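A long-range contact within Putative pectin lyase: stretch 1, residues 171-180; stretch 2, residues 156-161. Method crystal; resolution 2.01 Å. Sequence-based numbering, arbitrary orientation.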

# COMPACT_ATOMS: atom_id res chain seq x y z
N PHE A 171 16.09 1.71 -16.71
CA PHE A 171 16.11 0.41 -16.02
C PHE A 171 17.38 0.22 -15.19
O PHE A 171 17.96 -0.87 -15.18
CB PHE A 171 15.96 -0.74 -17.00
CG PHE A 171 14.73 -0.65 -17.87
CD1 PHE A 171 13.46 -0.97 -17.36
CD2 PHE A 171 14.84 -0.25 -19.20
CE1 PHE A 171 12.34 -0.88 -18.17
CE2 PHE A 171 13.72 -0.17 -20.03
CZ PHE A 171 12.47 -0.48 -19.51
N VAL A 172 17.83 1.27 -14.50
CA VAL A 172 18.95 1.15 -13.57
C VAL A 172 18.41 0.96 -12.16
O VAL A 172 17.22 1.17 -11.90
CB VAL A 172 19.91 2.37 -13.64
CG1 VAL A 172 20.69 2.41 -14.98
CG2 VAL A 172 19.13 3.67 -13.41
N GLY A 173 19.27 0.56 -11.24
CA GLY A 173 18.78 0.36 -9.89
C GLY A 173 19.88 -0.01 -8.92
O GLY A 173 21.02 -0.30 -9.30
N ILE A 174 19.51 0.02 -7.63
CA ILE A 174 20.32 -0.45 -6.52
C ILE A 174 19.44 -1.37 -5.69
O ILE A 174 18.26 -1.08 -5.47
CB ILE A 174 20.83 0.73 -5.65
CG1 ILE A 174 21.67 1.73 -6.48
CG2 ILE A 174 21.63 0.21 -4.44
CD1 ILE A 174 22.16 2.92 -5.69
N GLU A 175 20.02 -2.47 -5.20
CA GLU A 175 19.31 -3.40 -4.32
C GLU A 175 20.27 -3.91 -3.26
O GLU A 175 21.43 -4.20 -3.55
CB GLU A 175 18.73 -4.61 -5.07
CG GLU A 175 17.78 -4.31 -6.23
CD GLU A 175 17.47 -5.57 -7.05
OE1 GLU A 175 17.42 -6.67 -6.46
OE2 GLU A 175 17.31 -5.49 -8.29
N LYS A 176 19.79 -3.98 -2.02
CA LYS A 176 20.43 -4.74 -0.95
C LYS A 176 21.88 -4.31 -0.68
O LYS A 176 22.80 -5.13 -0.65
CB LYS A 176 20.37 -6.24 -1.29
CG LYS A 176 19.01 -6.76 -1.64
CD LYS A 176 18.15 -6.76 -0.40
CE LYS A 176 16.75 -7.33 -0.65
NZ LYS A 176 16.03 -7.37 0.68
N MET A 177 22.06 -3.03 -0.36
CA MET A 177 23.36 -2.51 0.04
C MET A 177 23.16 -1.13 0.67
O MET A 177 22.11 -0.51 0.51
CB MET A 177 24.34 -2.43 -1.15
CG MET A 177 24.09 -1.24 -2.08
SD MET A 177 25.41 -1.04 -3.36
CE MET A 177 25.15 -2.54 -4.23
N CYS A 178 24.19 -0.68 1.41
CA CYS A 178 24.20 0.62 2.10
C CYS A 178 25.30 1.49 1.51
O CYS A 178 26.38 1.00 1.18
CB CYS A 178 24.44 0.47 3.63
SG CYS A 178 24.36 2.05 4.64
N ILE A 179 25.01 2.79 1.37
CA ILE A 179 26.03 3.81 1.13
C ILE A 179 26.18 4.61 2.42
O ILE A 179 25.21 5.23 2.88
CB ILE A 179 25.68 4.73 -0.05
CG1 ILE A 179 25.79 3.98 -1.37
CG2 ILE A 179 26.64 5.94 -0.06
CD1 ILE A 179 24.54 3.16 -1.74
N ASP A 180 27.37 4.59 3.01
CA ASP A 180 27.65 5.27 4.28
C ASP A 180 28.64 6.40 4.00
O ASP A 180 29.82 6.14 3.70
CB ASP A 180 28.20 4.27 5.30
CG ASP A 180 28.58 4.92 6.63
OD1 ASP A 180 28.46 6.17 6.81
OD2 ASP A 180 29.03 4.15 7.52
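Stretch 2 156-161: PVFEFV

Both stretches are extended but bent. In stretch 1 a strand begins at Gly173 and takes in Ile174, with phi/psi of -130/140; Glu175, at -142/138, is still extended. The chain then turns a corner at Lys176, whose values of 58/57 lie in the left-handed region, and a second strand runs on through Cys178 and Ile179 to Asp180. Phe171, at 59/41, adopts a similar left-handed conformation just before Val172. Stretch 2 turns its own corner at Val157 and Phe158: Val157 has phi/psi of -70/-51, a helical value in an otherwise extended segment, and from Phe158 (-116/121) through Glu159 and Phe160 the angles are those of a strand.

The two stretches run in opposite directions. The register pairs Val172 with Phe160, their CA atoms 8.0 Å apart, and Ile179 with Val157, their CA atoms 7.6 Å apart, so that residue numbers rise along one stretch as they fall along the other. Seven steps in stretch 1 are therefore matched by three in stretch 2. The CA spacings are too wide for neighbouring strands of one sheet, and no hydrogen bond crosses between the stretches. The contact is made mainly by side chains filling the space between two backbones, and it buries 322 Å² summed over both sides.

The CA-to-CB directions follow most of the contact. Val172, Ile174, Met177 and Ile179 point toward stretch 2, whereas Glu175, Lys176 and Cys178 are out of reach and Asp180 points away. From the other side, Val157, Phe158 and Phe160 point toward stretch 1, and the intervening Glu159 is out of reach. Within the strands the alternation leaves Glu159 between Phe158 and Phe160, and Glu175 after Ile174, outside the contact; it lapses at the corners. Each of these two glutamates has a carboxylate oxygen hydrogen-bonded elsewhere in the structure.

Phe160 has the largest covered area, 80 Å², and meets three residues of the first part of stretch 1. Phe160 CD2 lies 3.8 Å from Val172 CB, and Phe160 CZ lies 3.8 Å from Ile174 CG1. Phe160 CZ is also 4.1 Å from the backbone O of Gly173, a residue with no side chain to contribute. All three approaches to this ring are oblique.

Phe158, with 55 Å² covered, reaches across the corner at Lys176 and touches residues both before and after it. Ile174 CD1 is 4.4 Å from Phe158 CD2, a looser approach than the 3.9 Å between Ile179 CG1 and Phe158 CE2. Met177 SD stands 4.0 Å from Phe158 CE2 and 5.2 Å from the centroid of the Phe158 ring, 65° off the ring normal, an oblique sulfur-aromatic contact. Ile174, in rotamer m for chi1 and t for chi2, is shared between the two aromatic rings and so links their contacts.

At the far end, Ile179 CG2 packs 3.7 Å from Val157 CG2, the closest approach in the interface, and with 51 Å² covered Ile179 contributes more than any other residue of stretch 1.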

# COMPACT_ATOMS: atom_id res chain seq x y z
N PRO A 156 28.76 12.67 -5.67
CA PRO A 156 28.06 11.47 -5.20
C PRO A 156 28.99 10.27 -5.15
O PRO A 156 30.03 10.23 -5.82
CB PRO A 156 26.96 11.27 -6.24
CG PRO A 156 27.44 11.98 -7.47
CD PRO A 156 28.26 13.14 -6.98
N VAL A 157 28.62 9.29 -4.32
CA VAL A 157 29.31 8.01 -4.30
C VAL A 157 29.00 7.24 -5.58
O VAL A 157 29.90 6.81 -6.31
CB VAL A 157 28.93 7.19 -3.06
CG1 VAL A 157 29.67 5.86 -3.05
CG2 VAL A 157 29.26 7.94 -1.80
N PHE A 158 27.71 7.11 -5.90
CA PHE A 158 27.25 6.53 -7.16
C PHE A 158 26.50 7.61 -7.92
O PHE A 158 25.47 8.10 -7.45
CB PHE A 158 26.31 5.34 -6.92
CG PHE A 158 26.97 4.13 -6.36
CD1 PHE A 158 28.07 3.56 -7.00
CD2 PHE A 158 26.48 3.53 -5.21
CE1 PHE A 158 28.67 2.42 -6.48
CE2 PHE A 158 27.07 2.39 -4.70
CZ PHE A 158 28.17 1.84 -5.32
N GLU A 159 26.98 7.93 -9.13
CA GLU A 159 26.31 8.85 -10.04
C GLU A 159 25.70 8.05 -11.19
O GLU A 159 26.43 7.46 -12.00
CB GLU A 159 27.29 9.91 -10.57
CG GLU A 159 26.60 11.02 -11.39
CD GLU A 159 27.58 11.97 -12.13
OE1 GLU A 159 28.65 11.53 -12.59
OE2 GLU A 159 27.26 13.17 -12.27
N PHE A 160 24.36 8.06 -11.28
CA PHE A 160 23.62 7.52 -12.42
C PHE A 160 23.20 8.71 -13.27
O PHE A 160 22.41 9.54 -12.82
CB PHE A 160 22.38 6.73 -12.00
CG PHE A 160 22.64 5.48 -11.18
CD1 PHE A 160 22.91 5.57 -9.81
CD2 PHE A 160 22.59 4.21 -11.77
CE1 PHE A 160 23.13 4.42 -9.06
CE2 PHE A 160 22.81 3.06 -11.03
CZ PHE A 160 23.10 3.17 -9.67
N VAL A 161 23.71 8.79 -14.50
CA VAL A 161 23.36 9.87 -15.43
C VAL A 161 23.71 9.36 -16.82
O VAL A 161 24.73 8.68 -16.97
CB VAL A 161 24.12 11.17 -15.09
CG1 VAL A 161 25.65 10.99 -15.26
CG2 VAL A 161 23.66 12.36 -15.94